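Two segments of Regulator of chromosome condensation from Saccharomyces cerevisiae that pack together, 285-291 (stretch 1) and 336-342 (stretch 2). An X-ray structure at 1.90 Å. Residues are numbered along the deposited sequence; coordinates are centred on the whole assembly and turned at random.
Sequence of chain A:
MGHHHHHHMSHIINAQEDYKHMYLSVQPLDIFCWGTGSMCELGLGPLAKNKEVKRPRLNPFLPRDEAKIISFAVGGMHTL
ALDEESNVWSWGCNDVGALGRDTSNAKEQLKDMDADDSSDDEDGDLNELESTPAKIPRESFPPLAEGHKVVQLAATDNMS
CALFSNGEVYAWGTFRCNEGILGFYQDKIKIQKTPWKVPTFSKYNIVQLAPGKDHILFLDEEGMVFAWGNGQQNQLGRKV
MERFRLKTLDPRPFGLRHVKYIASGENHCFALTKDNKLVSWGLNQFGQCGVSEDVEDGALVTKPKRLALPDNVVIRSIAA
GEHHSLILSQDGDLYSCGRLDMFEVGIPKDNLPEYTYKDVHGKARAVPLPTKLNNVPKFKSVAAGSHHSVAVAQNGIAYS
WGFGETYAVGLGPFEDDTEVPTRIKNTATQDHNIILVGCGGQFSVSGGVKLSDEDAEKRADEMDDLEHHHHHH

Stretch 1 (285-291) QFGQCGV
Stretch 2, residues 336-342: SCGRLDM

This is a small contact, burying 320 Å² in all, in which a glycine-rich turn packs against a strand and the corner at G338, with no hydrogen bond between the two stretches. Stretch 1 has no regular helix or strand. Its centre is a type I beta turn from G287 to G290, closed by G290 N donating to G287 O at 2.9 Å. Q288 (phi/psi -63/-21) and C289 (-74/-18) are the inner residues of the turn. G287 (73/22) and G290 (67/29) have positive phi, which favours glycine. In stretch 2, S336 (-117/154) and C337 (-154/159) lie in a strand that begins earlier in the chain; the chain turns a corner at G338 (114/-147). R339 follows at -69/145, L340 at -118/-13 and D341 at -55/-38.

By CA atoms the register pairs Q288 with G338, with Q288 CA and G338 CA 3.9 Å apart. G338 CA also makes a CA-H...O contact with F286 O at 3.2 Å, with an angle of 151° at the hydrogen. A CB on G338 would lie 3.4 Å from Q288 CB, which is tight, and would also be jammed against the carbonyl O of C337. Glycine therefore suits both the backbone angles and the close packing here.

The CA-to-CB bond of C337 points toward stretch 1, with chi1 56° (p). Its SG lies 3.5 Å from Q288 O, 3.8 Å from G290 CA and 3.9 Å from G287 O. A CB on G290 would come within 3.1 Å of C337 SG, so the bare CA leaves room for the sulfur.

F286 (phi/psi -111/11) covers the other main part of the contact. Its CA-to-CB bond points toward stretch 2, with chi1 -69° (m) and chi2 -84°. R339 is extended, with chi1 to chi3 all t and chi4 -175°. R339 CD sits over one face of the F286 ring, 3.6 Å from the centroid and 11° off the ring normal, in a CH-pi contact. R339 NE is 3.5 Å from F286 CZ, which lies over one face of the guanidinium.

D341, chi1 m, pairs with this arginine within its own stretch. R339 NE donates to D341 OD2 at 2.7 Å in a salt bridge, and R339 NH2 adds a weak bond to D341 OD2 at 3.2 Å. D341 OD2 is also 3.7 Å from F286 CE1.

Within stretch 1, F286 N donates to Q288 OE1 at 2.9 Å. The Q288 side chain (chi1 59°, chi2 -95°, chi3 53°) thus folds back to the backbone just before the turn.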

# COMPACT_ATOMS: atom_id res chain seq x y z
N GLN A 285 -14.09 0.26 13.01
CA GLN A 285 -14.46 1.06 14.18
C GLN A 285 -14.42 2.57 13.92
O GLN A 285 -14.99 3.35 14.70
CB GLN A 285 -13.69 0.65 15.46
CG GLN A 285 -12.33 1.34 15.69
CD GLN A 285 -11.19 0.72 14.90
OE1 GLN A 285 -10.12 0.41 15.45
NE2 GLN A 285 -11.38 0.56 13.60
N PHE A 286 -13.75 2.98 12.83
CA PHE A 286 -13.78 4.39 12.41
C PHE A 286 -14.55 4.62 11.10
O PHE A 286 -14.50 5.71 10.53
CB PHE A 286 -12.36 4.95 12.29
CG PHE A 286 -11.66 5.11 13.61
CD1 PHE A 286 -11.86 6.25 14.39
CD2 PHE A 286 -10.79 4.12 14.07
CE1 PHE A 286 -11.21 6.40 15.62
CE2 PHE A 286 -10.13 4.25 15.29
CZ PHE A 286 -10.35 5.40 16.08
N GLY A 287 -15.27 3.60 10.65
CA GLY A 287 -16.04 3.71 9.40
C GLY A 287 -15.14 3.70 8.17
O GLY A 287 -15.55 4.15 7.10
N GLN A 288 -13.93 3.17 8.32
CA GLN A 288 -12.97 3.08 7.21
C GLN A 288 -13.48 2.20 6.06
O GLN A 288 -13.02 2.33 4.92
CB GLN A 288 -11.58 2.64 7.69
CG GLN A 288 -11.52 1.27 8.39
CD GLN A 288 -11.60 1.36 9.91
OE1 GLN A 288 -12.51 1.97 10.46
NE2 GLN A 288 -10.65 0.72 10.59
N CYS A 289 -14.42 1.30 6.34
CA CYS A 289 -15.03 0.46 5.30
C CYS A 289 -16.01 1.25 4.42
O CYS A 289 -16.35 0.81 3.32
CB CYS A 289 -15.71 -0.77 5.90
SG CYS A 289 -14.56 -2.03 6.50
N GLY A 290 -16.46 2.41 4.92
CA GLY A 290 -17.33 3.32 4.17
C GLY A 290 -18.73 2.79 3.88
O GLY A 290 -19.35 3.17 2.88
N VAL A 291 -19.25 1.93 4.76
CA VAL A 291 -20.51 1.23 4.48
C VAL A 291 -21.72 1.75 5.26
O VAL A 291 -22.86 1.46 4.89
CB VAL A 291 -20.38 -0.30 4.70
CG1 VAL A 291 -19.50 -0.92 3.61
CG2 VAL A 291 -19.85 -0.61 6.10
N SER A 336 -12.63 10.06 0.53
CA SER A 336 -12.04 9.50 1.74
C SER A 336 -13.10 9.14 2.78
O SER A 336 -14.20 9.70 2.80
CB SER A 336 -11.03 10.47 2.34
OG SER A 336 -11.68 11.60 2.89
N CYS A 337 -12.75 8.18 3.63
CA CYS A 337 -13.57 7.85 4.80
C CYS A 337 -12.71 7.24 5.90
O CYS A 337 -11.63 6.71 5.64
CB CYS A 337 -14.71 6.90 4.43
SG CYS A 337 -14.21 5.37 3.64
N GLY A 338 -13.22 7.31 7.13
CA GLY A 338 -12.52 6.80 8.29
C GLY A 338 -12.11 7.89 9.27
O GLY A 338 -12.79 8.92 9.42
N ARG A 339 -10.97 7.66 9.91
CA ARG A 339 -10.53 8.43 11.06
C ARG A 339 -10.13 9.88 10.76
O ARG A 339 -9.55 10.19 9.72
CB ARG A 339 -9.38 7.69 11.73
CG ARG A 339 -9.04 8.20 13.10
CD ARG A 339 -8.16 7.20 13.81
NE ARG A 339 -7.86 7.66 15.16
CZ ARG A 339 -7.04 7.06 16.01
NH1 ARG A 339 -6.39 5.95 15.66
NH2 ARG A 339 -6.87 7.58 17.22
N LEU A 340 -10.43 10.76 11.73
CA LEU A 340 -10.20 12.20 11.63
C LEU A 340 -9.21 12.72 12.69
O LEU A 340 -8.72 13.85 12.58
CB LEU A 340 -11.56 12.91 11.76
CG LEU A 340 -11.82 14.36 11.37
CD1 LEU A 340 -11.43 14.64 9.93
CD2 LEU A 340 -13.31 14.64 11.59
N ASP A 341 -8.92 11.89 13.70
CA ASP A 341 -8.08 12.31 14.84
C ASP A 341 -6.71 12.84 14.42
O ASP A 341 -6.18 13.78 15.03
CB ASP A 341 -7.87 11.15 15.85
CG ASP A 341 -9.17 10.66 16.46
OD1 ASP A 341 -10.02 11.50 16.85
OD2 ASP A 341 -9.36 9.43 16.55
N MET A 342 -6.13 12.23 13.39
CA MET A 342 -4.83 12.67 12.88
C MET A 342 -4.97 13.20 11.45
O MET A 342 -4.02 13.15 10.66
CB MET A 342 -3.79 11.53 12.95
CG MET A 342 -3.42 11.11 14.38
SD MET A 342 -2.47 9.57 14.54
CE MET A 342 -3.76 8.42 15.05